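Local coordinates for protein putative immunoglobulin A1 protease (Bacteroides ovatus, PDB 3N6Z) that is a putative immunoglobulin A1 protease, built largely of parallel strands stacked in a beta-helix-like solenoid, at residues I234-A239 / I265-A270. Residues are numbered along the deposited sequence; the frame is centred on the assembly and turned at random.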
loop_
_atom_site.group_PDB
_atom_site.type_symbol
_atom_site.label_atom_id
_atom_site.label_comp_id
_atom_site.label_asym_id
_atom_site.label_seq_id
_atom_site.Cartn_x
_atom_site.Cartn_y
_atom_site.Cartn_z
ATOM N N ILE A 234 3.742 -7.876 6.996
ATOM C CA ILE A 234 2.388 -7.601 6.546
ATOM C C ILE A 234 1.481 -8.508 7.390
ATOM O O ILE A 234 1.706 -9.729 7.448
ATOM C CB ILE A 234 2.192 -7.869 5.042
ATOM C CG1 ILE A 234 3.062 -6.890 4.223
ATOM C CG2 ILE A 234 0.702 -7.803 4.643
ATOM C CD1 ILE A 234 3.173 -7.218 2.717
ATOM N N GLU A 235 0.442 -7.934 8.000
ATOM C CA GLU A 235 -0.453 -8.644 8.914
ATOM C C GLU A 235 -1.898 -8.199 8.682
ATOM O O GLU A 235 -2.135 -7.015 8.543
ATOM C CB GLU A 235 0.024 -8.292 10.337
ATOM C CG GLU A 235 -0.677 -8.837 11.478
ATOM C CD GLU A 235 0.250 -8.750 12.689
ATOM O OE1 GLU A 235 0.351 -7.672 13.276
ATOM O OE2 GLU A 235 0.946 -9.746 12.975
ATOM N N ASN A 236 -2.844 -9.124 8.712
ATOM C CA ASN A 236 -4.255 -8.800 8.624
ATOM C C ASN A 236 -4.572 -7.977 7.381
ATOM O O ASN A 236 -5.260 -6.965 7.427
ATOM C CB ASN A 236 -4.761 -8.135 9.900
ATOM C CG ASN A 236 -4.344 -8.875 11.194
ATOM O OD1 ASN A 236 -4.023 -8.242 12.173
ATOM N ND2 ASN A 236 -4.360 -10.181 11.186
ATOM N N CYS A 237 -4.051 -8.425 6.247
ATOM C CA CYS A 237 -4.334 -7.762 4.968
ATOM C C CYS A 237 -4.914 -8.720 3.962
ATOM O O CYS A 237 -4.605 -9.907 3.964
ATOM C CB CYS A 237 -3.083 -7.138 4.351
ATOM S SG CYS A 237 -2.380 -5.772 5.313
ATOM N N TYR A 238 -5.737 -8.196 3.059
ATOM C CA TYR A 238 -6.191 -8.943 1.890
ATOM C C TYR A 238 -6.364 -8.037 0.695
ATOM O O TYR A 238 -6.510 -6.824 0.844
ATOM C CB TYR A 238 -7.455 -9.781 2.204
ATOM C CG TYR A 238 -8.789 -9.209 1.818
ATOM C CD1 TYR A 238 -9.460 -8.290 2.625
ATOM C CD2 TYR A 238 -9.400 -9.591 0.631
ATOM C CE1 TYR A 238 -10.716 -7.783 2.254
ATOM C CE2 TYR A 238 -10.643 -9.103 0.260
ATOM C CZ TYR A 238 -11.296 -8.183 1.060
ATOM O OH TYR A 238 -12.531 -7.727 0.673
ATOM N N ALA A 239 -6.392 -8.640 -0.487
ATOM C CA ALA A 239 -6.594 -7.911 -1.719
ATOM C C ALA A 239 -7.496 -8.683 -2.656
ATOM O O ALA A 239 -7.527 -9.913 -2.637
ATOM C CB ALA A 239 -5.249 -7.595 -2.406
ATOM N N ILE A 265 4.620 -12.611 6.823
ATOM C CA ILE A 265 3.241 -12.357 6.385
ATOM C C ILE A 265 2.374 -13.296 7.223
ATOM O O ILE A 265 2.520 -14.529 7.175
ATOM C CB ILE A 265 2.973 -12.555 4.877
ATOM C CG1 ILE A 265 3.952 -11.733 4.031
ATOM C CG2 ILE A 265 1.506 -12.183 4.542
ATOM C CD1 ILE A 265 3.768 -11.875 2.550
ATOM N N LYS A 266 1.458 -12.687 7.978
ATOM C CA LYS A 266 0.633 -13.404 8.943
ATOM C C LYS A 266 -0.811 -12.975 8.793
ATOM O O LYS A 266 -1.093 -11.796 8.614
ATOM C CB LYS A 266 1.083 -13.110 10.380
ATOM C CG LYS A 266 2.570 -13.465 10.643
ATOM C CD LYS A 266 2.988 -13.176 12.118
ATOM C CE LYS A 266 4.517 -13.189 12.304
ATOM N NZ LYS A 266 5.010 -12.630 13.615
ATOM N N ASN A 267 -1.724 -13.922 8.918
ATOM C CA ASN A 267 -3.152 -13.639 8.940
ATOM C C ASN A 267 -3.544 -12.740 7.780
ATOM O O ASN A 267 -4.019 -11.627 7.960
ATOM C CB ASN A 267 -3.560 -13.008 10.277
ATOM C CG ASN A 267 -3.284 -13.917 11.430
ATOM O OD1 ASN A 267 -2.500 -13.584 12.368
ATOM N ND2 ASN A 267 -3.898 -15.047 11.408
ATOM N N SER A 268 -3.322 -13.240 6.579
ATOM C CA SER A 268 -3.552 -12.514 5.336
ATOM C C SER A 268 -4.166 -13.405 4.292
ATOM O O SER A 268 -4.132 -14.648 4.389
ATOM C CB SER A 268 -2.249 -11.852 4.867
ATOM O OG SER A 268 -1.831 -10.833 5.826
ATOM N N ALA A 269 -4.770 -12.792 3.276
ATOM C CA ALA A 269 -5.477 -13.573 2.266
ATOM C C ALA A 269 -5.395 -12.954 0.865
ATOM O O ALA A 269 -5.507 -11.723 0.690
ATOM C CB ALA A 269 -6.968 -13.729 2.648
ATOM N N ALA A 270 -5.242 -13.816 -0.132
ATOM C CA ALA A 270 -5.255 -13.429 -1.537
ATOM C C ALA A 270 -6.622 -13.726 -2.129
ATOM O O ALA A 270 -7.102 -14.869 -2.050
ATOM C CB ALA A 270 -4.147 -14.179 -2.322
HETATM O O HOH W 1 3.595 -9.514 13.421
HETATM O O HOH W 2 -2.798 -10.728 13.668
#
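The amides of Asn236 and Asn267 lie side by side and point the same way, their planes 28° apart. Water 2 bridges them, accepting from Asn236 ND2 and donating to Asn267 OD1, while Trp344 of helix 334-344 packs on both side chains. The remaining amide ends are engaged: Asn236 OD1 by Lys202, Asn267 ND2 by Asn298. Both asparagines have positive phi (55° for Asn236), evidence that each turns its chain through a corner. Such aligned corners, with in-register parallel strands before and after them, mark successive coils of a parallel beta-helix, and the matching asparagines, with Asn203 and Asn298 on neighbouring coils, are consistent with the asparagine stacks of such folds. Inside the turn, Lys266 O accepts from Asn236 N at 3.2 Å, in the carbonyl plane, and from Ser268 OG at 3.0 Å, above that plane. A chi1 of -65° sets Ser268 OG beside its own backbone N, where it also receives a weak bond from Cys237 N (3.3 Å). An alanine at Ser268 would probably leave Cys237 N without this acceptor and Lys266 O with one donor fewer. Beyond the corner, Ala269 N donates to Cys237 O (3.0 Å), and Tyr238 CB meets Ala269 CB at 4.0 Å. Before it, water 1 donates to Glu235 OE2 and accepts a weak bond from Lys266 NZ, 5.0 Å from that oxygen, while Glu235 OE1 salt-bridges Lys202.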